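Local coordinates for protein TCR beta chain (PDB 6LIR) that pairs with the TCR alpha chain to form the chicken alpha-beta T-cell receptor, which probably recognises peptide antigens presented by MHC molecules, at residues B[30-35]-B[87-92]. Numbering follows the deposited sequence.
Sequences SWYLQQ and FCASSS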
loop_
_atom_site.group_PDB
_atom_site.type_symbol
_atom_site.label_atom_id
_atom_site.label_comp_id
_atom_site.label_asym_id
_atom_site.label_seq_id
_atom_site.Cartn_x
_atom_site.Cartn_y
_atom_site.Cartn_z
ATOM N N SER B 30 11.537 10.210 -15.677
ATOM C CA SER B 30 11.766 8.801 -15.947
ATOM C C SER B 30 10.499 8.017 -15.665
ATOM O O SER B 30 9.599 8.483 -14.962
ATOM C CB SER B 30 12.929 8.257 -15.112
ATOM O OG SER B 30 12.660 8.393 -13.729
ATOM N N TRP B 31 10.464 6.802 -16.200
ATOM C CA TRP B 31 9.366 5.868 -15.997
ATOM C C TRP B 31 9.958 4.560 -15.499
ATOM O O TRP B 31 10.916 4.045 -16.086
ATOM C CB TRP B 31 8.569 5.637 -17.286
ATOM C CG TRP B 31 7.468 6.638 -17.524
ATOM C CD1 TRP B 31 7.470 7.658 -18.435
ATOM C CD2 TRP B 31 6.202 6.705 -16.850
ATOM N NE1 TRP B 31 6.286 8.355 -18.368
ATOM C CE2 TRP B 31 5.492 7.792 -17.403
ATOM C CE3 TRP B 31 5.603 5.955 -15.831
ATOM C CZ2 TRP B 31 4.212 8.146 -16.973
ATOM C CZ3 TRP B 31 4.330 6.310 -15.404
ATOM C CH2 TRP B 31 3.651 7.395 -15.974
ATOM N N TYR B 32 9.382 4.025 -14.427
ATOM C CA TYR B 32 9.901 2.851 -13.743
ATOM C C TYR B 32 8.812 1.796 -13.677
ATOM O O TYR B 32 7.620 2.114 -13.620
ATOM C CB TYR B 32 10.372 3.186 -12.319
ATOM C CG TYR B 32 11.772 3.741 -12.240
ATOM C CD1 TYR B 32 12.869 2.892 -12.162
ATOM C CD2 TYR B 32 12.002 5.113 -12.239
ATOM C CE1 TYR B 32 14.156 3.390 -12.092
ATOM C CE2 TYR B 32 13.292 5.623 -12.167
ATOM C CZ TYR B 32 14.364 4.752 -12.090
ATOM O OH TYR B 32 15.650 5.235 -12.021
ATOM N N LEU B 33 9.223 0.535 -13.688
ATOM C CA LEU B 33 8.295 -0.582 -13.632
ATOM C C LEU B 33 8.508 -1.329 -12.326
ATOM O O LEU B 33 9.641 -1.690 -11.989
ATOM C CB LEU B 33 8.510 -1.526 -14.816
ATOM C CG LEU B 33 7.482 -2.636 -15.035
ATOM C CD1 LEU B 33 6.495 -2.215 -16.103
ATOM C CD2 LEU B 33 8.174 -3.931 -15.428
ATOM N N GLN B 34 7.421 -1.547 -11.593
ATOM C CA GLN B 34 7.438 -2.333 -10.366
ATOM C C GLN B 34 6.553 -3.553 -10.558
ATOM O O GLN B 34 5.343 -3.418 -10.773
ATOM C CB GLN B 34 6.965 -1.512 -9.166
ATOM C CG GLN B 34 7.029 -2.281 -7.846
ATOM C CD GLN B 34 6.367 -1.545 -6.702
ATOM O OE1 GLN B 34 5.141 -1.456 -6.630
ATOM N NE2 GLN B 34 7.180 -1.013 -5.796
ATOM N N GLN B 35 7.152 -4.733 -10.492
ATOM C CA GLN B 35 6.392 -5.969 -10.446
ATOM C C GLN B 35 6.821 -6.764 -9.223
ATOM O O GLN B 35 7.946 -6.599 -8.738
ATOM C CB GLN B 35 6.605 -6.792 -11.726
ATOM C CG GLN B 35 6.102 -6.078 -12.979
ATOM C CD GLN B 35 6.433 -6.816 -14.261
ATOM O OE1 GLN B 35 7.574 -7.231 -14.482
ATOM N NE2 GLN B 35 5.436 -6.972 -15.125
ATOM N N PHE B 87 5.760 3.807 -12.179
ATOM C CA PHE B 87 6.105 4.982 -11.397
ATOM C C PHE B 87 6.850 5.966 -12.283
ATOM O O PHE B 87 7.843 5.606 -12.923
ATOM C CB PHE B 87 6.968 4.608 -10.184
ATOM C CG PHE B 87 6.194 3.973 -9.060
ATOM C CD1 PHE B 87 5.448 4.753 -8.190
ATOM C CD2 PHE B 87 6.220 2.599 -8.866
ATOM C CE1 PHE B 87 4.733 4.176 -7.150
ATOM C CE2 PHE B 87 5.508 2.014 -7.823
ATOM C CZ PHE B 87 4.766 2.805 -6.967
ATOM N N CYS B 88 6.359 7.195 -12.322
ATOM C CA CYS B 88 7.088 8.304 -12.907
ATOM C C CYS B 88 7.912 8.992 -11.834
ATOM O O CYS B 88 7.488 9.095 -10.678
ATOM C CB CYS B 88 6.151 9.312 -13.563
ATOM S SG CYS B 88 6.988 10.848 -13.955
ATOM N N ALA B 89 9.097 9.454 -12.214
ATOM C CA ALA B 89 9.978 10.118 -11.272
ATOM C C ALA B 89 10.682 11.262 -11.978
ATOM O O ALA B 89 10.815 11.274 -13.203
ATOM C CB ALA B 89 11.006 9.141 -10.681
ATOM N N SER B 90 11.128 12.235 -11.187
ATOM C CA SER B 90 11.839 13.382 -11.729
ATOM C C SER B 90 12.948 13.808 -10.779
ATOM O O SER B 90 12.936 13.487 -9.589
ATOM C CB SER B 90 10.887 14.557 -11.980
ATOM O OG SER B 90 10.726 15.329 -10.801
ATOM N N SER B 91 13.905 14.554 -11.327
ATOM C CA SER B 91 14.926 15.220 -10.535
ATOM C C SER B 91 15.417 16.444 -11.291
ATOM O O SER B 91 15.207 16.578 -12.499
ATOM C CB SER B 91 16.092 14.281 -10.208
ATOM O OG SER B 91 16.650 13.745 -11.392
ATOM N N SER B 92 16.072 17.342 -10.550
ATOM C CA SER B 92 16.668 18.539 -11.141
ATOM C C SER B 92 17.560 18.185 -12.328
ATOM O O SER B 92 17.481 18.807 -13.395
ATOM C CB SER B 92 17.447 19.308 -10.075
ATOM O OG SER B 92 18.511 20.046 -10.642
#
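The pin of an immunoglobulin V domain, a tryptophan packed against the intradomain disulfide, appears here on two neighbouring antiparallel strands, C (28-34) and F (84-91). Trp31 and Cys88 form a non-hydrogen-bonded pair and send their side chains to the same face of the sheet, into the core of the sandwich. With CG anti to its carbonyl carbon (chi1 -87°), the indole leans across to strand F, and Cys88 CB sits over its six-membered ring, 3.8 Å from the centroid and only 6° off the normal, a CH-pi contact. Cys88 SG, anti to its own backbone N, is turned on toward Cys20, its disulfide partner, and stands more obliquely, 5.0 Å from the same centroid. Beyond the two strands, NE1 of Trp31 is satisfied by the carbonyl O of Phe71, which helps to set the rotation of the ring. An alanine in place of Trp31 would lose the indole beneath Cys88 CB and the NE1 bond, and would probably loosen the packing around the disulfide.

Two hydrogen-bonded pairs, Ser30 with Ala89 and Tyr32 with Phe87, flank this one, and their side chains take the other face, where Tyr32 meets Phe99 of the TCR alpha chain edge-to-face and Phe87 packs on Gly40 of that chain. Tyr32 N bonds Phe87 O at 2.7 Å, in the carbonyl plane, whereas the return bond, from Phe87 N to Tyr32 O, reaches its acceptor from above the carbonyl plane. The Phe87 ring swings toward the C-terminal end of strand C, where its CE2 edge meets Gln34, the amide and ring planes 78° apart. At the other end, Ser30 OG lies 3.5 Å from Ala89 CB and makes a weak hydrogen bond to Ala89 O, a carbonyl already gripped by Ser30 N at 2.8 Å.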